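PDB 5FJZ: coatomer subunit delta from Saccharomyces cerevisiae, which serves as a subunit of the COPI vesicle coat, supporting retrograde Golgi-to-ER transport of dilysine-tagged proteins, and binds a tryptophan-based motif of Dsl1 through its mu-homology domain. Local coordinates for the interface of chains A and B and the interface of chains A and C. Numbering follows the deposited sequence. Chains: chain A/B/C, Coatomer subunit delta.

Contact 1: the interface of chains A and B. Residues chain A 26, 34-35, 113; chain B 70, 110-112.
B:Arg110 and B:Gln70 take hold of A:Glu26 from two sides where two mu-homology domains of the adaptor medium-subunit family meet, in a two-fold interface that may be only crystal packing. The extended A:Glu26 side chain gives OE1 to B:Arg110 NH2 in a salt bridge of 2.9 Å; OE1 lies in the guanidinium plane, whereas NH2 meets it from above the carboxylate plane, 46° out of it. A:Glu26 OE2 accepts the B:Gln70 amide NE2 at 2.9 Å on the anti lone pair. An alanine here removes the carboxylate, which would probably leave the B:Arg110 guanidinium without its charge mate and let the B:Gln70 amide turn more freely. A:His34 fills the tight part: with CG opposite the backbone N (chi1 176°), the ring reaches B:Arg110, and A:His34 NE2 donates to its carbonyl O at 2.7 Å. B:Gln70 CG lies over one ring face, modelled so close that the detail is doubtful. The B:Arg110 guanidinium presents a face to A:His34 CE1, 3.8 Å from CZ. A:Ser35 OG, hydrogen-bonded to A:His34 ND1 at 2.9 Å, has merely a weak bond to B:Arg110 NH2. Beyond it the contact loosens: B:Val112 CG2 touches A:Ser35 CB at 3.5 Å, while A:Ala113 and B:Lys111 bury almost nothing.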
ATOM      1  N   GLU A  26       2.054 -20.488  -6.507  1.00 15.74           N
ATOM      2  CA  GLU A  26       0.623 -20.777  -6.625  1.00 13.61           C
ATOM      3  C   GLU A  26       0.330 -22.130  -7.308  1.00 14.58           C
ATOM      4  O   GLU A  26       1.004 -22.503  -8.311  1.00 14.90           O
ATOM      5  CB  GLU A  26      -0.066 -19.655  -7.423  1.00 15.83           C
ATOM      6  CG  GLU A  26      -1.591 -19.832  -7.625  1.00 19.33           C
ATOM      7  CD  GLU A  26      -2.330 -18.597  -8.151  1.00 25.42           C
ATOM      8  OE1 GLU A  26      -1.766 -17.473  -8.010  1.00 22.73           O
ATOM      9  OE2 GLU A  26      -3.455 -18.755  -8.684  1.00 31.64           O
ATOM     10  N   HIS A  34       1.066 -23.430 -10.961  1.00 13.72           N
ATOM     11  CA  HIS A  34       0.841 -22.258 -11.821  1.00 12.71           C
ATOM     12  C   HIS A  34       1.967 -21.286 -12.019  1.00 15.29           C
ATOM     13  O   HIS A  34       2.221 -20.882 -13.131  1.00 14.18           O
ATOM     14  CB  HIS A  34      -0.397 -21.521 -11.229  1.00 15.29           C
ATOM     15  CG  HIS A  34      -0.721 -20.241 -11.908  1.00 16.13           C
ATOM     16  ND1 HIS A  34      -0.273 -19.021 -11.418  1.00 14.93           N
ATOM     17  CD2 HIS A  34      -1.396 -19.981 -13.042  1.00 13.89           C
ATOM     18  CE1 HIS A  34      -0.625 -18.088 -12.264  1.00 14.90           C
ATOM     19  NE2 HIS A  34      -1.325 -18.638 -13.249  1.00 13.86           N
ATOM     20  N   SER A  35       2.752 -21.002 -10.950  1.00 13.36           N
ATOM     21  CA  SER A  35       3.748 -19.975 -10.997  1.00 13.89           C
ATOM     22  C   SER A  35       4.470 -19.947  -9.745  1.00 13.23           C
ATOM     23  O   SER A  35       4.021 -20.537  -8.727  1.00 13.27           O
ATOM     24  CB  SER A  35       3.133 -18.575 -11.168  1.00 16.13           C
ATOM     25  OG  SER A  35       2.177 -18.346 -10.125  1.00 15.78           O
ATOM     26  N   ALA A 113       9.332 -18.563 -12.265  1.00 18.51           N
ATOM     27  CA  ALA A 113       9.163 -19.832 -12.989  1.00 18.34           C
ATOM     28  C   ALA A 113       7.709 -20.020 -13.305  1.00 18.23           C
ATOM     29  O   ALA A 113       6.778 -19.494 -12.598  1.00 16.50           O
ATOM     30  CB  ALA A 113       9.775 -20.985 -12.195  1.00 16.84           C
TER
ATOM     31  N   GLN B  70      -5.090 -19.676 -14.334  1.00 17.62           N
ATOM     32  CA  GLN B  70      -5.845 -19.650 -13.037  1.00 18.71           C
ATOM     33  C   GLN B  70      -7.090 -18.788 -13.100  1.00 17.28           C
ATOM     34  O   GLN B  70      -7.167 -17.768 -12.436  1.00 16.07           O
ATOM     35  CB  GLN B  70      -4.912 -19.156 -11.906  1.00 22.93           C
ATOM     36  CG  GLN B  70      -3.911 -20.182 -11.438  1.00 31.30           C
ATOM     37  CD  GLN B  70      -4.494 -21.425 -10.760  1.00 35.61           C
ATOM     38  OE1 GLN B  70      -4.770 -22.451 -11.436  1.00 38.46           O
ATOM     39  NE2 GLN B  70      -4.520 -21.394  -9.414  1.00 27.77           N
ATOM     40  N   ARG B 110      -4.612 -14.880 -14.638  1.00 13.87           N
ATOM     41  CA  ARG B 110      -3.226 -14.489 -14.375  1.00 14.19           C
ATOM     42  C   ARG B 110      -2.318 -15.521 -14.982  1.00 14.37           C
ATOM     43  O   ARG B 110      -2.472 -16.711 -14.763  1.00 14.66           O
ATOM     44  CB  ARG B 110      -2.858 -14.317 -12.933  1.00 14.54           C
ATOM     45  CG  ARG B 110      -1.456 -13.794 -12.673  1.00 15.47           C
ATOM     46  CD  ARG B 110      -1.237 -13.369 -11.234  1.00 16.85           C
ATOM     47  NE  ARG B 110      -1.006 -14.526 -10.454  1.00 14.80           N
ATOM     48  CZ  ARG B 110       0.181 -15.010 -10.188  1.00 17.96           C
ATOM     49  NH1 ARG B 110       1.265 -14.448 -10.638  1.00 16.70           N
ATOM     50  NH2 ARG B 110       0.270 -16.085  -9.468  1.00 21.56           N
ATOM     51  N   LYS B 111      -1.362 -15.051 -15.769  1.00 13.17           N
ATOM     52  CA  LYS B 111      -0.376 -15.980 -16.317  1.00 13.99           C
ATOM     53  C   LYS B 111       1.016 -15.437 -16.286  1.00 14.58           C
ATOM     54  O   LYS B 111       1.162 -14.225 -16.467  1.00 16.96           O
ATOM     55  CB  LYS B 111      -0.728 -16.394 -17.730  1.00 15.35           C
ATOM     56  CG  LYS B 111       0.316 -17.411 -18.264  1.00 18.49           C
ATOM     57  CD  LYS B 111      -0.274 -18.219 -19.418  1.00 23.20           C
ATOM     58  CE  LYS B 111       0.778 -19.130 -20.022  1.00 27.90           C
ATOM     59  NZ  LYS B 111       0.162 -19.725 -21.208  1.00 30.50           N
ATOM     60  N   VAL B 112       2.009 -16.306 -16.081  1.00 15.33           N
ATOM     61  CA  VAL B 112       3.393 -15.889 -15.986  1.00 14.42           C
ATOM     62  C   VAL B 112       4.244 -16.545 -17.097  1.00 18.93           C
ATOM     63  O   VAL B 112       3.957 -17.686 -17.555  1.00 15.72           O
ATOM     64  CB  VAL B 112       4.054 -16.101 -14.602  1.00 18.43           C
ATOM     65  CG1 VAL B 112       3.200 -15.485 -13.472  1.00 19.24           C
ATOM     66  CG2 VAL B 112       4.383 -17.557 -14.309  1.00 19.44           C
TER

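Contact 2: the interface of chains A and C. Residues chain A 100, 102; chain C 161, 163, 167, 181-182, 190.
The backbone of A:Asn100 bends at phi -111°, psi 49°, bringing a loop of one mu-homology domain (adaptor medium-subunit family) against C:Val167, C:Val181 and C:Thr190 of the next; the two-fold interface may come from crystal packing, and the structure alone does not show that it forms in the coatomer. The turn sends the A:Asn100 N-H to OE1 of A:Gln102 two residues on, the N lying 2.9 Å from OE1, so the oxygen end of the A:Gln102 amide braces its own loop while the nitrogen end works across the contact. There A:Gln102 NE2 donates to the C:Thr190 hydroxyl OG1 at 2.9 Å, with the hydroxyl tilted from the amide plane. C:Thr190 OG1 in turn donates to C:Val161 O at 2.8 Å; this second-shell bond uses the hydroxyl hydrogen, so that OG1 meets the glutamine as an acceptor. On A:Asn100, CG lies opposite the carbonyl carbon (chi1 -67°), which carries the amide over to C:Val167: OD1 accepts its backbone N at 2.9 Å. The donor comes in well off the C=O direction and tilted from the carbonyl plane. C:Pro163 CG sits 3.8 Å from A:Asn100 ND2, its ring crossing the asparagine side chain at about a right angle. A:Asn100 CB rests on the C:Thr190 methyl CG2 at 3.8 Å. The A:Asn100 carbonyl O is joined through a water to C:Val182 O, the water lying 2.7 Å from A:Asn100 O.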
ATOM      1  N   ASN A 100      26.825   2.140  11.910  1.00 20.36           N
ATOM      2  CA  ASN A 100      25.944   2.163  13.077  1.00 22.64           C
ATOM      3  C   ASN A 100      24.810   1.110  13.025  1.00 21.35           C
ATOM      4  O   ASN A 100      23.654   1.395  13.396  1.00 22.87           O
ATOM      5  CB  ASN A 100      25.390   3.562  13.270  1.00 24.15           C
ATOM      6  CG  ASN A 100      26.465   4.581  13.666  1.00 25.54           C
ATOM      7  OD1 ASN A 100      26.987   4.559  14.749  1.00 27.65           O
ATOM      8  ND2 ASN A 100      26.772   5.476  12.774  1.00 28.22           N
ATOM      9  N   GLN A 102      23.142  -0.385  10.866  1.00 18.76           N
ATOM     10  CA  GLN A 102      21.998  -0.260   9.931  1.00 19.89           C
ATOM     11  C   GLN A 102      22.017  -1.359   8.928  1.00 17.54           C
ATOM     12  O   GLN A 102      23.108  -1.789   8.445  1.00 19.69           O
ATOM     13  CB  GLN A 102      22.012   1.044   9.142  1.00 19.75           C
ATOM     14  CG  GLN A 102      22.213   2.279  10.001  1.00 19.69           C
ATOM     15  CD  GLN A 102      23.650   2.794  10.032  1.00 21.71           C
ATOM     16  OE1 GLN A 102      24.631   2.026   9.999  1.00 23.10           O
ATOM     17  NE2 GLN A 102      23.785   4.099  10.147  1.00 25.10           N
TER
ATOM     18  N   VAL C 161      19.566   9.523   8.709  1.00 19.40           N
ATOM     19  CA  VAL C 161      20.845   9.801   8.107  1.00 19.07           C
ATOM     20  C   VAL C 161      21.576   8.485   8.241  1.00 18.95           C
ATOM     21  O   VAL C 161      21.301   7.678   9.163  1.00 21.77           O
ATOM     22  CB  VAL C 161      21.606  11.035   8.710  1.00 21.66           C
ATOM     23  CG1 VAL C 161      20.869  12.308   8.464  1.00 21.31           C
ATOM     24  CG2 VAL C 161      21.791  10.907  10.223  1.00 22.01           C
ATOM     25  N   PRO C 163      25.490   7.966   8.784  1.00 22.26           N
ATOM     26  CA  PRO C 163      26.774   8.721   8.772  1.00 22.05           C
ATOM     27  C   PRO C 163      27.972   7.797   8.557  1.00 27.19           C
ATOM     28  O   PRO C 163      27.912   6.636   8.948  1.00 26.21           O
ATOM     29  CB  PRO C 163      26.799   9.394  10.148  1.00 25.84           C
ATOM     30  CG  PRO C 163      25.827   8.661  11.002  1.00 20.77           C
ATOM     31  CD  PRO C 163      24.817   8.032  10.083  1.00 21.16           C
ATOM     32  N   VAL C 167      27.910   7.262  15.454  1.00 30.83           N
ATOM     33  CA  VAL C 167      27.286   8.154  16.430  1.00 31.58           C
ATOM     34  C   VAL C 167      27.931   8.033  17.782  1.00 27.32           C
ATOM     35  O   VAL C 167      28.364   6.957  18.232  1.00 28.37           O
ATOM     36  CB  VAL C 167      25.730   8.211  16.483  1.00 32.22           C
ATOM     37  CG1 VAL C 167      25.061   7.133  15.705  1.00 38.84           C
ATOM     38  CG2 VAL C 167      25.240   8.246  17.927  1.00 33.83           C
ATOM     39  N   VAL C 181      23.116   2.252  20.157  1.00 24.40           N
ATOM     40  CA  VAL C 181      22.644   2.128  18.809  1.00 25.54           C
ATOM     41  C   VAL C 181      22.168   0.694  18.632  1.00 23.43           C
ATOM     42  O   VAL C 181      22.711  -0.220  19.201  1.00 25.73           O
ATOM     43  CB  VAL C 181      23.535   2.719  17.679  1.00 29.42           C
ATOM     44  CG1 VAL C 181      24.740   3.475  18.194  1.00 34.14           C
ATOM     45  CG2 VAL C 181      23.772   1.777  16.513  1.00 26.81           C
ATOM     46  N   VAL C 182      21.049   0.575  17.941  1.00 24.35           N
ATOM     47  CA  VAL C 182      20.480  -0.721  17.654  1.00 24.04           C
ATOM     48  C   VAL C 182      20.100  -0.760  16.198  1.00 18.80           C
ATOM     49  O   VAL C 182      19.898   0.236  15.463  1.00 20.24           O
ATOM     50  CB  VAL C 182      19.223  -1.063  18.522  1.00 22.79           C
ATOM     51  CG1 VAL C 182      19.581  -1.235  20.004  1.00 29.43           C
ATOM     52  CG2 VAL C 182      18.153  -0.001  18.350  1.00 22.95           C
ATOM     53  N   THR C 190      19.454   5.843  11.401  1.00 23.20           N
ATOM     54  CA  THR C 190      20.258   5.360  12.488  1.00 21.05           C
ATOM     55  C   THR C 190      19.429   5.373  13.745  1.00 16.75           C
ATOM     56  O   THR C 190      18.843   6.381  14.103  1.00 16.92           O
ATOM     57  CB  THR C 190      21.511   6.244  12.565  1.00 19.94           C
ATOM     58  OG1 THR C 190      22.239   6.185  11.335  1.00 23.39           O
ATOM     59  CG2 THR C 190      22.399   5.791  13.741  1.00 22.17           C
TER
HETATM   60  O   HOH W   1      21.016   1.865  13.725  1.00 20.80           O

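Contact 3: the interface of chains A and C. Residues chain A 163, 165-167, 190; chain C 99-100, 102.
C:Asn100 lays its side chain nearly at right angles to both A:Pro163 and A:Val167, as a loop of one mu-homology domain (adaptor medium-subunit family) docks against another in what may be crystal packing. A:Pro163 puts CG 3.7 Å from the C:Asn100 amide nitrogen ND2, while A:Val167 approaches the oxygen end of the same amide. There C:Asn100 OD1 accepts the backbone N of A:Val167 at 3.1 Å; the bond is nearly straight at the hydrogen (166°), though the donor is tilted from the carbonyl plane. A:Val167 has CG2 beside its own backbone N and CG1 opposite it (chi1 171°), which puts CG2 against the amide carbon, 3.9 Å from C:Asn100 CG. ND2 makes at most a weak bond to the A:Glu165 carbonyl, and A:Pro166 CA flanks C:Asn100 OD1 at 3.5 Å, so the amide is gripped mainly through its oxygen. The second polar pair crosses at a slant: C:Gln102, bent at chi2, points NE2 at the A:Thr190 hydroxyl OG1, 2.9 Å away and somewhat tilted from the amide plane. The other end of that amide turns back, C:Gln102 OE1 accepting C:Asn100 N at 2.9 Å, which should limit rotation of the glutamine. Between the two polar pairs, the A:Thr190 methyl CG2 packs against C:Asn100 CB at 3.9 Å. A:Pro163 CD lies 3.9 Å from C:Gln102 NE2, the two side chains crossing obliquely.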
ATOM      1  N   PRO A 163     -15.671 -20.820  10.841  1.00 24.88           N
ATOM      2  CA  PRO A 163     -16.847 -21.677  11.023  1.00 29.90           C
ATOM      3  C   PRO A 163     -17.447 -21.510  12.408  1.00 36.79           C
ATOM      4  O   PRO A 163     -16.712 -21.211  13.340  1.00 37.48           O
ATOM      5  CB  PRO A 163     -16.280 -23.097  10.848  1.00 33.57           C
ATOM      6  CG  PRO A 163     -14.803 -22.979  10.979  1.00 30.28           C
ATOM      7  CD  PRO A 163     -14.416 -21.585  10.645  1.00 25.13           C
ATOM      8  N   GLU A 165     -18.733 -24.104  14.063  1.00 31.62           N
ATOM      9  CA  GLU A 165     -18.263 -25.314  14.802  1.00 31.77           C
ATOM     10  C   GLU A 165     -16.740 -25.387  14.845  1.00 27.87           C
ATOM     11  O   GLU A 165     -16.108 -24.982  13.893  1.00 27.13           O
ATOM     12  CB  GLU A 165     -18.835 -26.535  14.074  1.00 37.98           C
ATOM     13  CG  GLU A 165     -18.638 -27.897  14.723  1.00 42.19           C
ATOM     14  CD  GLU A 165     -19.466 -28.093  15.978  1.00 47.55           C
ATOM     15  OE1 GLU A 165     -20.415 -27.311  16.242  1.00 44.26           O
ATOM     16  OE2 GLU A 165     -19.177 -29.078  16.707  1.00 57.87           O
ATOM     17  N   PRO A 166     -16.156 -25.964  15.903  1.00 25.28           N
ATOM     18  CA  PRO A 166     -14.712 -26.252  15.922  1.00 27.82           C
ATOM     19  C   PRO A 166     -14.209 -27.130  14.779  1.00 28.83           C
ATOM     20  O   PRO A 166     -14.877 -28.084  14.389  1.00 28.11           O
ATOM     21  CB  PRO A 166     -14.473 -27.014  17.209  1.00 28.28           C
ATOM     22  CG  PRO A 166     -15.748 -26.994  17.999  1.00 29.51           C
ATOM     23  CD  PRO A 166     -16.811 -26.304  17.184  1.00 29.51           C
ATOM     24  N   VAL A 167     -13.004 -26.838  14.292  1.00 25.54           N
ATOM     25  CA  VAL A 167     -12.312 -27.738  13.358  1.00 22.53           C
ATOM     26  C   VAL A 167     -11.935 -29.037  14.051  1.00 25.09           C
ATOM     27  O   VAL A 167     -11.425 -29.006  15.133  1.00 25.01           O
ATOM     28  CB  VAL A 167     -10.935 -27.101  13.005  1.00 25.13           C
ATOM     29  CG1 VAL A 167     -10.087 -28.080  12.228  1.00 29.80           C
ATOM     30  CG2 VAL A 167     -11.097 -25.809  12.268  1.00 26.35           C
ATOM     31  N   THR A 190      -9.161 -19.345   9.299  1.00 19.29           N
ATOM     32  CA  THR A 190      -8.840 -20.293  10.346  1.00 18.37           C
ATOM     33  C   THR A 190      -7.489 -20.973  10.060  1.00 18.31           C
ATOM     34  O   THR A 190      -7.257 -21.448   8.975  1.00 17.45           O
ATOM     35  CB  THR A 190      -9.975 -21.321  10.405  1.00 20.02           C
ATOM     36  OG1 THR A 190     -11.226 -20.622  10.576  1.00 22.96           O
ATOM     37  CG2 THR A 190      -9.728 -22.332  11.521  1.00 22.57           C
TER
ATOM     38  N   ALA C  99     -15.102 -19.659  16.897  1.00 17.90           N
ATOM     39  CA  ALA C  99     -14.473 -20.156  18.084  1.00 18.89           C
ATOM     40  C   ALA C  99     -13.288 -21.048  17.792  1.00 18.47           C
ATOM     41  O   ALA C  99     -12.945 -21.927  18.563  1.00 22.51           O
ATOM     42  CB  ALA C  99     -15.462 -20.911  18.991  1.00 18.60           C
ATOM     43  N   ASN C 100     -12.589 -20.741  16.698  1.00 19.68           N
ATOM     44  CA  ASN C 100     -11.319 -21.341  16.422  1.00 20.15           C
ATOM     45  C   ASN C 100     -10.108 -20.397  16.553  1.00 18.86           C
ATOM     46  O   ASN C 100      -9.218 -20.351  15.703  1.00 17.92           O
ATOM     47  CB  ASN C 100     -11.344 -21.992  15.007  1.00 18.96           C
ATOM     48  CG  ASN C 100     -12.213 -23.273  14.961  1.00 23.65           C
ATOM     49  OD1 ASN C 100     -11.880 -24.300  15.561  1.00 29.36           O
ATOM     50  ND2 ASN C 100     -13.319 -23.173  14.346  1.00 25.69           N
ATOM     51  N   GLN C 102      -9.702 -17.236  16.154  1.00 20.66           N
ATOM     52  CA  GLN C 102      -9.510 -16.161  15.197  1.00 21.47           C
ATOM     53  C   GLN C 102      -9.668 -14.831  15.875  1.00 20.54           C
ATOM     54  O   GLN C 102     -10.560 -14.661  16.731  1.00 20.29           O
ATOM     55  CB  GLN C 102     -10.519 -16.248  14.036  1.00 21.01           C
ATOM     56  CG  GLN C 102     -10.609 -17.656  13.380  1.00 19.73           C
ATOM     57  CD  GLN C 102     -11.753 -18.518  13.870  1.00 21.63           C
ATOM     58  OE1 GLN C 102     -12.200 -18.409  15.030  1.00 17.98           O
ATOM     59  NE2 GLN C 102     -12.300 -19.326  12.985  1.00 25.97           N
TER

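Contacts 2 and 3 are twin patches of one two-fold A–C interface, their C-alpha centres about 45 Å apart, with the chains exchanged. Chain A therefore gives its residue 100–102 loop to one and its 163–167 segment and A:Thr190 to the other. Contact 1 belongs to a separate A–B interface, its C-alpha centre about 41 Å from that of contact 2 and about 31 Å from that of contact 3. It uses strands 15-27, 33-46 and 104-113, the last starting just after the 100–102 loop, and the loop residue B:Gln70. One chain can thus hold two neighbours at once, linking copies in the deposited tetramer, which need not exist in the coatomer.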